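PDB 3CDD: prophage MuSo2, 43 kDa tail protein from Shewanella oneidensis, which probably serves as a trimeric structural component of the baseplate of a Mu-like contractile phage tail. Local coordinates for residues A[124-129]-A[156-161]. Residues are numbered along the deposited sequence; the frame is centred on the assembly and turned at random.
Sequences DIVCKP and HELLAR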
ATOM      1  N   ASP A 124      -4.938  12.052 -33.715  1.00 30.33           N
ATOM      2  CA  ASP A 124      -6.082  12.837 -34.217  1.00 31.26           C
ATOM      3  C   ASP A 124      -7.386  12.028 -34.170  1.00 31.16           C
ATOM      4  O   ASP A 124      -8.430  12.536 -33.728  1.00 31.20           O
ATOM      5  CB  ASP A 124      -5.841  13.336 -35.663  1.00 31.97           C
ATOM      6  CG  ASP A 124      -4.833  14.500 -35.752  1.00 33.77           C
ATOM      7  OD1 ASP A 124      -4.472  15.097 -34.722  1.00 37.23           O
ATOM      8  OD2 ASP A 124      -4.400  14.831 -36.878  1.00 37.06           O
ATOM      9  N   ILE A 125      -7.313  10.768 -34.613  1.00 30.79           N
ATOM     10  CA  ILE A 125      -8.470   9.858 -34.622  1.00 30.52           C
ATOM     11  C   ILE A 125      -9.029   9.551 -33.226  1.00 29.84           C
ATOM     12  O   ILE A 125     -10.198   9.829 -32.950  1.00 29.24           O
ATOM     13  CB  ILE A 125      -8.177   8.522 -35.379  1.00 30.89           C
ATOM     14  CG1 ILE A 125      -8.010   8.785 -36.886  1.00 31.26           C
ATOM     15  CG2 ILE A 125      -9.335   7.522 -35.153  1.00 31.39           C
ATOM     16  CD1 ILE A 125      -7.301   7.681 -37.668  1.00 31.23           C
ATOM     17  N   VAL A 126      -8.195   8.991 -32.345  1.00 28.97           N
ATOM     18  CA  VAL A 126      -8.680   8.553 -31.026  1.00 28.47           C
ATOM     19  C   VAL A 126      -9.078   9.698 -30.080  1.00 28.47           C
ATOM     20  O   VAL A 126      -9.860   9.482 -29.166  1.00 27.93           O
ATOM     21  CB  VAL A 126      -7.711   7.541 -30.335  1.00 28.54           C
ATOM     22  CG1 VAL A 126      -7.496   6.292 -31.249  1.00 27.61           C
ATOM     23  CG2 VAL A 126      -6.376   8.211 -29.961  1.00 27.82           C
ATOM     24  N   CYS A 127      -8.552  10.902 -30.336  1.00 28.80           N
ATOM     25  CA  CYS A 127      -8.749  12.090 -29.482  1.00 28.80           C
ATOM     26  C   CYS A 127     -10.014  12.869 -29.816  1.00 28.78           C
ATOM     27  O   CYS A 127     -10.606  13.511 -28.936  1.00 27.76           O
ATOM     28  CB  CYS A 127      -7.553  13.038 -29.611  1.00 28.88           C
ATOM     29  SG  CYS A 127      -6.151  12.601 -28.561  1.00 31.12           S
ATOM     30  N   LYS A 128     -10.410  12.806 -31.092  1.00 28.31           N
ATOM     31  CA  LYS A 128     -11.498  13.605 -31.640  1.00 29.03           C
ATOM     32  C   LYS A 128     -12.848  13.458 -30.916  1.00 28.96           C
ATOM     33  O   LYS A 128     -13.435  14.471 -30.568  1.00 29.82           O
ATOM     34  CB  LYS A 128     -11.652  13.345 -33.154  1.00 28.97           C
ATOM     35  CG  LYS A 128     -12.783  14.112 -33.818  1.00 30.44           C
ATOM     36  CD  LYS A 128     -12.455  14.385 -35.274  1.00 32.17           C
ATOM     37  CE  LYS A 128     -13.469  15.314 -35.897  1.00 33.58           C
ATOM     38  NZ  LYS A 128     -14.446  14.558 -36.739  1.00 34.53           N
ATOM     39  N   PRO A 129     -13.341  12.212 -30.676  1.00 28.79           N
ATOM     40  CA  PRO A 129     -14.663  12.115 -30.013  1.00 28.41           C
ATOM     41  C   PRO A 129     -14.646  12.650 -28.566  1.00 28.20           C
ATOM     42  O   PRO A 129     -15.706  12.900 -27.989  1.00 27.21           O
ATOM     43  CB  PRO A 129     -14.961  10.608 -30.027  1.00 28.43           C
ATOM     44  CG  PRO A 129     -13.642   9.960 -30.131  1.00 28.56           C
ATOM     45  CD  PRO A 129     -12.777  10.875 -30.955  1.00 28.54           C
ATOM     46  N   HIS A 156      -4.786   6.823 -24.377  1.00 26.56           N
ATOM     47  CA  HIS A 156      -3.435   7.037 -23.818  1.00 27.38           C
ATOM     48  C   HIS A 156      -2.489   5.832 -23.908  1.00 28.18           C
ATOM     49  O   HIS A 156      -1.327   5.988 -24.300  1.00 29.01           O
ATOM     50  CB  HIS A 156      -3.458   7.561 -22.375  1.00 27.75           C
ATOM     51  CG  HIS A 156      -2.093   7.836 -21.834  1.00 28.78           C
ATOM     52  ND1 HIS A 156      -1.523   7.080 -20.835  1.00 31.16           N
ATOM     53  CD2 HIS A 156      -1.164   8.757 -22.188  1.00 28.26           C
ATOM     54  CE1 HIS A 156      -0.312   7.544 -20.576  1.00 32.10           C
ATOM     55  NE2 HIS A 156      -0.073   8.564 -21.382  1.00 30.30           N
ATOM     56  N   GLU A 157      -2.952   4.645 -23.535  1.00 28.19           N
ATOM     57  CA  GLU A 157      -2.108   3.452 -23.635  1.00 28.84           C
ATOM     58  C   GLU A 157      -1.663   3.156 -25.063  1.00 28.89           C
ATOM     59  O   GLU A 157      -0.516   2.727 -25.284  1.00 29.52           O
ATOM     60  CB  GLU A 157      -2.827   2.217 -23.107  1.00 28.99           C
ATOM     61  CG  GLU A 157      -2.986   2.174 -21.634  1.00 30.88           C
ATOM     62  CD  GLU A 157      -3.942   1.061 -21.194  1.00 34.82           C
ATOM     63  OE1 GLU A 157      -4.883   0.710 -21.954  1.00 32.11           O
ATOM     64  OE2 GLU A 157      -3.733   0.532 -20.077  1.00 38.12           O
ATOM     65  N   LEU A 158      -2.556   3.362 -26.030  1.00 28.39           N
ATOM     66  CA  LEU A 158      -2.186   3.170 -27.428  1.00 28.65           C
ATOM     67  C   LEU A 158      -1.157   4.196 -27.882  1.00 28.47           C
ATOM     68  O   LEU A 158      -0.130   3.844 -28.465  1.00 28.51           O
ATOM     69  CB  LEU A 158      -3.398   3.228 -28.349  1.00 28.71           C
ATOM     70  CG  LEU A 158      -3.070   3.291 -29.839  1.00 29.43           C
ATOM     71  CD1 LEU A 158      -2.475   1.966 -30.291  1.00 30.52           C
ATOM     72  CD2 LEU A 158      -4.307   3.648 -30.664  1.00 29.07           C
ATOM     73  N   LEU A 159      -1.429   5.464 -27.605  1.00 28.05           N
ATOM     74  CA  LEU A 159      -0.552   6.538 -28.050  1.00 27.52           C
ATOM     75  C   LEU A 159       0.802   6.440 -27.386  1.00 27.81           C
ATOM     76  O   LEU A 159       1.823   6.696 -28.023  1.00 27.98           O
ATOM     77  CB  LEU A 159      -1.208   7.910 -27.839  1.00 26.79           C
ATOM     78  CG  LEU A 159      -2.482   8.081 -28.696  1.00 26.75           C
ATOM     79  CD1 LEU A 159      -3.257   9.383 -28.402  1.00 26.32           C
ATOM     80  CD2 LEU A 159      -2.168   7.951 -30.208  1.00 25.61           C
ATOM     81  N   ALA A 160       0.818   6.040 -26.115  1.00 27.83           N
ATOM     82  CA  ALA A 160       2.063   5.933 -25.365  1.00 28.06           C
ATOM     83  C   ALA A 160       2.951   4.811 -25.922  1.00 28.00           C
ATOM     84  O   ALA A 160       4.154   5.010 -26.088  1.00 27.97           O
ATOM     85  CB  ALA A 160       1.790   5.752 -23.849  1.00 28.15           C
ATOM     86  N   ARG A 161       2.371   3.656 -26.248  1.00 28.28           N
ATOM     87  CA  ARG A 161       3.176   2.586 -26.856  1.00 29.35           C
ATOM     88  C   ARG A 161       3.729   2.954 -28.250  1.00 29.22           C
ATOM     89  O   ARG A 161       4.902   2.716 -28.547  1.00 29.53           O
ATOM     90  CB  ARG A 161       2.495   1.211 -26.828  1.00 29.46           C
ATOM     91  CG  ARG A 161       1.126   1.068 -27.494  1.00 30.33           C
ATOM     92  CD  ARG A 161       0.775  -0.435 -27.553  1.00 30.40           C
ATOM     93  NE  ARG A 161      -0.543  -0.767 -28.107  1.00 29.63           N
ATOM     94  CZ  ARG A 161      -0.766  -1.115 -29.375  1.00 33.70           C
ATOM     95  NH1 ARG A 161       0.237  -1.154 -30.253  1.00 33.62           N
ATOM     96  NH2 ARG A 161      -1.996  -1.432 -29.776  1.00 32.20           N
TER
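Leu158 and Val126 meet through single methyl groups: CD2 of Leu158 lies 4.2 Å from CG1 of Val126, the two side chains passing at an oblique angle. A chi1 of 169° sets CG of Leu158 anti to its backbone N, from where CD2 reaches Val126 while CD1 lies over one face of the guanidinium of Arg161, three residues further along the same helix, offset toward its rim. Arg161 in turn forms salt bridges through NE with Glu150 and Glu153. Leu159 makes the closer approach. Its CD1 comes within 3.7 Å of CG2 of Val126, the two side chains running antiparallel alongside each other. CG1 of Val126 thus faces Leu158 and CG2 faces Leu159. With CG anti to the carbonyl carbon (chi1 -64°), Leu159 also brings CD1 to 4.3 Å from SG of Cys127, a longer, secondary contact. All four residues are buried, and the contact is purely apolar, with 8.9 Å between the CA atoms of Val126 and Leu159. It joins the C-terminal part of helix 119-127 to helix 155-164 in the gp44-like second domain. Leu159 continues onto Leu119, Ile122 and Ala123 of the first helix and onto Leu170 of strand 169-172, while Phe114 of strand 113-115 and Ile107 touch both Val126 and Leu158, extending the small core between helices and strands.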